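Local coordinates for protein 3-Hydroxyacyl-CoA dehydrogenase (Ralstonia eutropha H16, PDB 4PZC) that catalyses the NAD-dependent interconversion of (S)-3-hydroxyacyl-CoA, notably (S)-3-hydroxybutyryl-CoA, and the corresponding 3-oxoacyl-CoA, at residues 105-111 / 130-135; 123-128 / 154-158; 212-216 / 227-231. All coordinates share one frame; numbering follows the deposited sequence.

Overall arrangement
Contacts 1 and 2 belong to the NAD-binding domain with its Rossmann fold, while contact 3 lies in the helical C-terminal domain. The first two alternate along the chain and touch: A133 CB of contact 1 lies 3.5 Å from Q158 CB of contact 2, and their centres are about 13 Å apart. Contact 2 runs closest to the active site, since the side chain of I154 is about 4 Å from that of H140, predicted to be important for catalysis. Contact 1 is at the surface, the T130 side chain about 10 Å from that of K97, a predicted NAD-binding residue. Contact 3, away from the annotated sites, lies about 45 Å from contact 1 and 36 Å from contact 2, centre to centre.

Contact 1 (105-111 / 130-135); sequences DGIVGEN and TSRADR
D105 and T130 bring the two backbones to 6.0 Å, CA to CA, and the chains then run on with E110 beside R132 and N111 beside R135. The two hydrogen bonds of the contact are at D105. Its CG stands anti to the backbone N (chi1 -171°), which carries the carboxylate across to S131: OD2 takes the backbone N-H of S131 at 2.7 Å, a bent bond (138°) from above the carboxylate plane, and OD1 receives the hydroxyl OG of S131 at 3.1 Å on its syn lone pair. Farther along, the link is looser and electrostatic. E110 OE2 lies 3.8 Å from R132 NH1 in a long salt bridge, the planes steeply inclined, 75° apart. R132 NE bonds D134 OD1 at 3.0 Å, and a long salt bridge from R135 NE to D134 OD2 closes the network. N111 ND2 sits loosely above the R135 guanidinium, offset toward its rim. On the surface of the Rossmann-type NAD-binding domain, the contact joins the last turn of helix 94-107 and the loop leading to strand 113-117 to the loop between helix 123-127 and strand 136-141; R135 also reaches helix 161-173.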
loop_
_atom_site.group_PDB
_atom_site.type_symbol
_atom_site.label_atom_id
_atom_site.label_comp_id
_atom_site.label_asym_id
_atom_site.label_seq_id
_atom_site.Cartn_x
_atom_site.Cartn_y
_atom_site.Cartn_z
ATOM N N ASP A 105 2.005 7.914 -37.406
ATOM C CA ASP A 105 3.078 8.844 -37.777
ATOM C C ASP A 105 2.991 9.180 -39.268
ATOM O O ASP A 105 3.192 10.325 -39.668
ATOM C CB ASP A 105 4.433 8.222 -37.437
ATOM C CG ASP A 105 5.592 9.190 -37.580
ATOM O OD1 ASP A 105 5.426 10.379 -37.266
ATOM O OD2 ASP A 105 6.702 8.746 -37.959
ATOM N N GLY A 106 2.673 8.162 -40.075
ATOM C CA GLY A 106 2.342 8.312 -41.509
ATOM C C GLY A 106 1.271 9.344 -41.857
ATOM O O GLY A 106 1.443 10.118 -42.781
ATOM N N ILE A 107 0.174 9.377 -41.112
ATOM C CA ILE A 107 -0.918 10.301 -41.415
ATOM C C ILE A 107 -0.625 11.734 -40.925
ATOM O O ILE A 107 -0.504 12.646 -41.728
ATOM C CB ILE A 107 -2.278 9.778 -40.867
ATOM C CG1 ILE A 107 -2.817 8.619 -41.718
ATOM C CG2 ILE A 107 -3.328 10.874 -40.877
ATOM C CD1 ILE A 107 -1.925 7.402 -41.788
ATOM N N VAL A 108 -0.507 11.924 -39.614
ATOM C CA VAL A 108 -0.497 13.272 -39.017
ATOM C C VAL A 108 0.719 14.139 -39.350
ATOM O O VAL A 108 1.784 13.628 -39.734
ATOM C CB VAL A 108 -0.640 13.207 -37.473
ATOM C CG1 VAL A 108 -1.922 12.474 -37.082
ATOM C CG2 VAL A 108 0.593 12.578 -36.817
ATOM N N GLY A 109 0.537 15.455 -39.168
ATOM C CA GLY A 109 1.579 16.464 -39.418
ATOM C C GLY A 109 2.733 16.452 -38.413
ATOM O O GLY A 109 2.584 15.996 -37.262
ATOM N N GLU A 110 3.883 16.966 -38.863
ATOM C CA GLU A 110 5.131 16.996 -38.078
ATOM C C GLU A 110 5.008 17.568 -36.656
ATOM O O GLU A 110 5.741 17.141 -35.751
ATOM C CB GLU A 110 6.230 17.772 -38.824
ATOM C CG GLU A 110 7.246 16.889 -39.547
ATOM C CD GLU A 110 8.628 17.536 -39.678
ATOM O OE1 GLU A 110 8.718 18.702 -40.129
ATOM O OE2 GLU A 110 9.631 16.869 -39.339
ATOM N N ASN A 111 4.112 18.538 -36.468
ATOM C CA ASN A 111 3.896 19.136 -35.152
ATOM C C ASN A 111 2.680 18.594 -34.404
ATOM O O ASN A 111 2.250 19.189 -33.416
ATOM C CB ASN A 111 3.836 20.672 -35.246
ATOM C CG ASN A 111 5.177 21.323 -34.929
ATOM O OD1 ASN A 111 6.060 21.391 -35.789
ATOM N ND2 ASN A 111 5.345 21.785 -33.684
ATOM N N THR A 130 8.921 6.516 -34.295
ATOM C CA THR A 130 8.286 7.610 -35.011
ATOM C C THR A 130 9.337 8.487 -35.684
ATOM O O THR A 130 10.526 8.372 -35.404
ATOM C CB THR A 130 7.418 8.494 -34.108
ATOM O OG1 THR A 130 8.249 9.317 -33.282
ATOM C CG2 THR A 130 6.479 7.662 -33.269
ATOM N N SER A 131 8.881 9.362 -36.573
ATOM C CA SER A 131 9.764 10.275 -37.307
ATOM C C SER A 131 10.111 11.530 -36.510
ATOM O O SER A 131 11.121 12.165 -36.794
ATOM C CB SER A 131 9.113 10.711 -38.612
ATOM O OG SER A 131 8.090 11.653 -38.352
ATOM N N ARG A 132 9.252 11.918 -35.564
ATOM C CA ARG A 132 9.591 12.970 -34.590
ATOM C C ARG A 132 9.362 12.418 -33.171
ATOM O O ARG A 132 8.260 12.477 -32.614
ATOM C CB ARG A 132 8.791 14.272 -34.819
ATOM C CG ARG A 132 9.069 15.021 -36.134
ATOM C CD ARG A 132 10.255 15.986 -36.092
ATOM N NE ARG A 132 10.188 16.966 -34.996
ATOM C CZ ARG A 132 9.448 18.083 -34.980
ATOM N NH1 ARG A 132 8.661 18.413 -36.003
ATOM N NH2 ARG A 132 9.485 18.883 -33.917
ATOM N N ALA A 133 10.424 11.856 -32.601
ATOM C CA ALA A 133 10.407 11.374 -31.223
ATOM C C ALA A 133 10.018 12.468 -30.223
ATOM O O ALA A 133 9.205 12.219 -29.344
ATOM C CB ALA A 133 11.764 10.803 -30.872
ATOM N N ASP A 134 10.566 13.676 -30.368
ATOM C CA ASP A 134 10.291 14.754 -29.418
ATOM C C ASP A 134 8.806 15.076 -29.289
ATOM O O ASP A 134 8.355 15.659 -28.292
ATOM C CB ASP A 134 11.065 16.019 -29.782
ATOM C CG ASP A 134 10.398 16.819 -30.892
ATOM O OD1 ASP A 134 10.525 16.372 -32.055
ATOM O OD2 ASP A 134 9.776 17.889 -30.599
ATOM N N ARG A 135 8.046 14.696 -30.302
ATOM C CA ARG A 135 6.595 14.838 -30.260
ATOM C C ARG A 135 5.914 13.561 -29.737
ATOM O O ARG A 135 4.698 13.451 -29.789
ATOM C CB ARG A 135 6.069 15.210 -31.654
ATOM C CG ARG A 135 6.501 16.587 -32.129
ATOM C CD ARG A 135 5.565 17.643 -31.567
ATOM N NE ARG A 135 6.291 18.766 -30.975
ATOM C CZ ARG A 135 5.779 19.624 -30.096
ATOM N NH1 ARG A 135 4.512 19.521 -29.688
ATOM N NH2 ARG A 135 6.546 20.597 -29.618
#

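Contact 2 (123-128 / 154-158); sequences ITKLAA and IRGLQ
T124 turns its OG1 beside its own backbone N and anti to the carbonyl carbon (chi1 -71°), aiming the hydroxyl at the turn that follows strand 150-155, and Q158 bends at chi2 (100°) to bring its amide back against helix 123-127. The two residues pin the segments together with a pair of hydrogen bonds. L157 N gives its hydrogen to T124 OG1 at 2.8 Å, an almost straight bond of 169°. One residue further on, Q158 NE2 donates to T124 O at 3.3 Å; that bond lies in the plane of the glutamine amide and meets a lone pair in the carbonyl plane. The same oxygen receives A128 N in a weak bond, so Q158 is a second donor to T124 O. The rest of the Q158 amide lies against A127, with OE1 3.5 Å from the methyl CB.

I123 supplies the apolar half. Its branches divide the work: CG1 meets I154 CG2 at 3.6 Å, the two side chains crossing at about a right angle, while CG2 is set over the backbone, 3.5 Å from I154 O and close to G156 N. Outside the segments, I123 N is bonded to N183 OD1, and I154 packs on H140, a residue predicted to matter for catalysis. The short helix 123-127 thus sits on the C-terminal end of strand 150-155 and the turn after it, beside F136; it links the adjacent parallel strands 113-117 and 136-141, as in a beta-alpha-beta crossover of a Rossmann-type fold.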
loop_
_atom_site.group_PDB
_atom_site.type_symbol
_atom_site.label_atom_id
_atom_site.label_comp_id
_atom_site.label_asym_id
_atom_site.label_seq_id
_atom_site.Cartn_x
_atom_site.Cartn_y
_atom_site.Cartn_z
ATOM N N ILE A 123 8.608 3.624 -23.405
ATOM C CA ILE A 123 8.275 4.841 -24.130
ATOM C C ILE A 123 9.416 5.249 -25.033
ATOM O O ILE A 123 9.184 5.609 -26.181
ATOM C CB ILE A 123 7.944 6.004 -23.141
ATOM C CG1 ILE A 123 6.702 5.639 -22.266
ATOM C CG2 ILE A 123 7.780 7.348 -23.864
ATOM C CD1 ILE A 123 5.513 5.030 -23.006
ATOM N N THR A 124 10.638 5.193 -24.521
ATOM C CA THR A 124 11.808 5.547 -25.310
ATOM C C THR A 124 12.038 4.639 -26.479
ATOM O O THR A 124 12.415 5.094 -27.551
ATOM C CB THR A 124 13.056 5.559 -24.440
ATOM O OG1 THR A 124 12.956 6.683 -23.576
ATOM C CG2 THR A 124 14.343 5.675 -25.261
ATOM N N LYS A 125 11.800 3.352 -26.302
ATOM C CA LYS A 125 11.887 2.419 -27.435
ATOM C C LYS A 125 10.794 2.720 -28.469
ATOM O O LYS A 125 11.061 2.676 -29.682
ATOM C CB LYS A 125 11.822 0.966 -26.966
ATOM C CG LYS A 125 12.538 0.005 -27.893
ATOM C CD LYS A 125 12.818 -1.318 -27.186
ATOM C CE LYS A 125 14.308 -1.663 -27.192
ATOM N NZ LYS A 125 14.616 -2.738 -26.209
ATOM N N LEU A 126 9.590 3.061 -28.003
ATOM C CA LEU A 126 8.515 3.416 -28.924
ATOM C C LEU A 126 8.762 4.729 -29.644
ATOM O O LEU A 126 8.916 4.740 -30.862
ATOM C CB LEU A 126 7.177 3.458 -28.217
ATOM C CG LEU A 126 6.718 2.068 -27.809
ATOM C CD1 LEU A 126 5.474 2.138 -26.936
ATOM C CD2 LEU A 126 6.505 1.217 -29.059
ATOM N N ALA A 127 8.807 5.829 -28.901
ATOM C CA ALA A 127 9.220 7.121 -29.453
ATOM C C ALA A 127 10.219 7.026 -30.625
ATOM O O ALA A 127 10.066 7.720 -31.632
ATOM C CB ALA A 127 9.819 7.987 -28.348
ATOM N N ALA A 128 11.245 6.186 -30.500
ATOM C CA ALA A 128 12.276 6.097 -31.557
ATOM C C ALA A 128 11.800 5.456 -32.866
ATOM O O ALA A 128 12.508 5.559 -33.866
ATOM C CB ALA A 128 13.519 5.372 -31.049
ATOM N N ILE A 154 4.721 9.882 -19.111
ATOM C CA ILE A 154 5.997 9.229 -19.127
ATOM C C ILE A 154 6.838 9.734 -20.284
ATOM O O ILE A 154 6.500 9.571 -21.465
ATOM C CB ILE A 154 5.868 7.726 -19.203
ATOM C CG1 ILE A 154 4.862 7.230 -18.164
ATOM C CG2 ILE A 154 7.239 7.111 -18.989
ATOM C CD1 ILE A 154 3.573 6.648 -18.730
ATOM N N ARG A 155 7.940 10.368 -19.930
ATOM C CA ARG A 155 8.761 10.977 -20.920
ATOM C C ARG A 155 9.696 9.930 -21.380
ATOM O O ARG A 155 10.403 9.314 -20.582
ATOM C CB ARG A 155 9.516 12.154 -20.334
ATOM C CG ARG A 155 8.598 13.327 -20.128
ATOM C CD ARG A 155 9.294 14.564 -19.590
ATOM N NE ARG A 155 10.223 15.178 -20.545
ATOM C CZ ARG A 155 10.499 16.480 -20.581
ATOM N NH1 ARG A 155 9.888 17.330 -19.749
ATOM N NH2 ARG A 155 11.368 16.948 -21.471
ATOM N N GLY A 156 9.688 9.703 -22.678
ATOM C CA GLY A 156 10.818 9.072 -23.304
ATOM C C GLY A 156 12.009 9.991 -23.078
ATOM O O GLY A 156 11.880 11.180 -22.776
ATOM N N LEU A 157 13.180 9.413 -23.231
ATOM C CA LEU A 157 14.426 10.153 -23.299
ATOM C C LEU A 157 14.373 11.293 -24.343
ATOM O O LEU A 157 15.170 12.222 -24.276
ATOM C CB LEU A 157 15.528 9.146 -23.656
ATOM C CG LEU A 157 16.980 9.478 -23.378
ATOM C CD1 LEU A 157 17.163 9.816 -21.908
ATOM C CD2 LEU A 157 17.881 8.315 -23.775
ATOM N N GLN A 158 13.449 11.207 -25.310
ATOM C CA GLN A 158 13.359 12.165 -26.426
ATOM C C GLN A 158 12.275 13.199 -26.265
ATOM O O GLN A 158 12.385 14.291 -26.806
ATOM C CB GLN A 158 13.045 11.454 -27.732
ATOM C CG GLN A 158 13.966 10.319 -28.079
ATOM C CD GLN A 158 13.353 9.000 -27.723
ATOM O OE1 GLN A 158 12.750 8.860 -26.650
ATOM N NE2 GLN A 158 13.492 8.018 -28.614
#

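Contact 3 (212-216 / 227-231); sequences EEIDE and GPLAL
D215 fits its carboxylate against the first turn of helix 228-235, and this is where the contact is tight. With CG anti to the carbonyl carbon (chi1 -79°), the group is sent to the helix start, where its two oxygens face two successive amides. OD1 accepts L229 N at 3.0 Å and OD2 accepts A230 N at 3.1 Å; both bonds are bent (145° and 154°), each N-H arriving on the syn side and near the carboxylate plane. A hydrogen bond between OD2 and Y280 OH fixes the group further. G227, at the N-cap position, brings its CA to 3.8 Å from D215 CG, and P228 CD sits 3.5 Å from D215 OD1. Apolar contact is slighter: I214 CG2 meets L229 CD1 at 4.0 Å, with L229 backed by A200 and F201 of helix 189-205. The looser side is that of the glutamates. E212 and E216 point away from 227-231, and E212 is exposed; E213 OE2 accepts a hydrogen bond from T180 N of the second subunit, and E216 packs on Y177 of the second subunit. A buried carboxylate facing helix-start amides would be stabilised as an anion, so D215 is probably ionised and ties two helices of the C-terminal domain together.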
loop_
_atom_site.group_PDB
_atom_site.type_symbol
_atom_site.label_atom_id
_atom_site.label_comp_id
_atom_site.label_asym_id
_atom_site.label_seq_id
_atom_site.Cartn_x
_atom_site.Cartn_y
_atom_site.Cartn_z
ATOM N N GLU A 212 -6.078 -14.697 4.123
ATOM C CA GLU A 212 -7.093 -13.795 4.693
ATOM C C GLU A 212 -6.438 -12.925 5.738
ATOM O O GLU A 212 -6.587 -11.720 5.739
ATOM C CB GLU A 212 -8.247 -14.559 5.350
ATOM C CG GLU A 212 -9.052 -15.458 4.415
ATOM C CD GLU A 212 -8.379 -16.785 4.095
ATOM O OE1 GLU A 212 -7.407 -17.179 4.805
ATOM O OE2 GLU A 212 -8.821 -17.431 3.114
ATOM N N GLU A 213 -5.677 -13.560 6.614
ATOM C CA GLU A 213 -4.973 -12.846 7.675
ATOM C C GLU A 213 -3.942 -11.868 7.101
ATOM O O GLU A 213 -3.764 -10.773 7.620
ATOM C CB GLU A 213 -4.282 -13.835 8.618
ATOM C CG GLU A 213 -5.184 -14.564 9.622
ATOM C CD GLU A 213 -4.376 -15.362 10.641
ATOM O OE1 GLU A 213 -3.405 -16.056 10.230
ATOM O OE2 GLU A 213 -4.681 -15.271 11.854
ATOM N N ILE A 214 -3.251 -12.272 6.041
ATOM C CA ILE A 214 -2.296 -11.393 5.403
ATOM C C ILE A 214 -3.009 -10.116 4.911
ATOM O O ILE A 214 -2.502 -8.978 5.089
ATOM C CB ILE A 214 -1.592 -12.114 4.239
ATOM C CG1 ILE A 214 -0.599 -13.159 4.750
ATOM C CG2 ILE A 214 -0.841 -11.129 3.367
ATOM C CD1 ILE A 214 -0.024 -14.070 3.663
ATOM N N ASP A 215 -4.179 -10.310 4.289
ATOM C CA ASP A 215 -4.975 -9.187 3.776
ATOM C C ASP A 215 -5.499 -8.330 4.937
ATOM O O ASP A 215 -5.466 -7.096 4.886
ATOM C CB ASP A 215 -6.123 -9.684 2.887
ATOM C CG ASP A 215 -5.672 -10.058 1.438
ATOM O OD1 ASP A 215 -4.478 -9.937 1.061
ATOM O OD2 ASP A 215 -6.554 -10.462 0.645
ATOM N N GLU A 216 -5.937 -8.995 6.001
ATOM C CA GLU A 216 -6.436 -8.295 7.171
ATOM C C GLU A 216 -5.349 -7.365 7.685
ATOM O O GLU A 216 -5.566 -6.152 7.848
ATOM C CB GLU A 216 -6.855 -9.268 8.304
ATOM C CG GLU A 216 -8.203 -10.011 8.180
ATOM C CD GLU A 216 -8.494 -11.009 9.344
ATOM O OE1 GLU A 216 -8.560 -10.609 10.545
ATOM O OE2 GLU A 216 -8.684 -12.219 9.057
ATOM N N GLY A 227 -6.701 -5.604 0.520
ATOM C CA GLY A 227 -5.457 -6.310 0.726
ATOM C C GLY A 227 -4.893 -6.802 -0.591
ATOM O O GLY A 227 -5.654 -7.111 -1.514
ATOM N N PRO A 228 -3.551 -6.934 -0.660
ATOM C CA PRO A 228 -2.793 -7.226 -1.879
ATOM C C PRO A 228 -3.123 -8.567 -2.499
ATOM O O PRO A 228 -3.099 -8.674 -3.715
ATOM C CB PRO A 228 -1.330 -7.213 -1.402
ATOM C CG PRO A 228 -1.397 -7.607 0.033
ATOM C CD PRO A 228 -2.691 -7.012 0.540
ATOM N N LEU A 229 -3.430 -9.587 -1.706
ATOM C CA LEU A 229 -3.748 -10.883 -2.317
ATOM C C LEU A 229 -5.082 -10.805 -3.074
ATOM O O LEU A 229 -5.165 -11.140 -4.274
ATOM C CB LEU A 229 -3.758 -12.002 -1.277
ATOM C CG LEU A 229 -2.431 -12.206 -0.533
ATOM C CD1 LEU A 229 -2.563 -13.334 0.473
ATOM C CD2 LEU A 229 -1.259 -12.483 -1.471
ATOM N N ALA A 230 -6.099 -10.317 -2.374
ATOM C CA ALA A 230 -7.377 -9.961 -3.003
ATOM C C ALA A 230 -7.142 -9.048 -4.212
ATOM O O ALA A 230 -7.719 -9.238 -5.295
ATOM C CB ALA A 230 -8.276 -9.240 -1.994
ATOM N N LEU A 231 -6.300 -8.040 -4.003
ATOM C CA LEU A 231 -5.980 -7.096 -5.053
ATOM C C LEU A 231 -5.410 -7.811 -6.260
ATOM O O LEU A 231 -5.764 -7.483 -7.407
ATOM C CB LEU A 231 -4.970 -6.062 -4.570
ATOM C CG LEU A 231 -4.773 -4.882 -5.519
ATOM C CD1 LEU A 231 -6.116 -4.269 -5.901
ATOM C CD2 LEU A 231 -3.868 -3.838 -4.875
#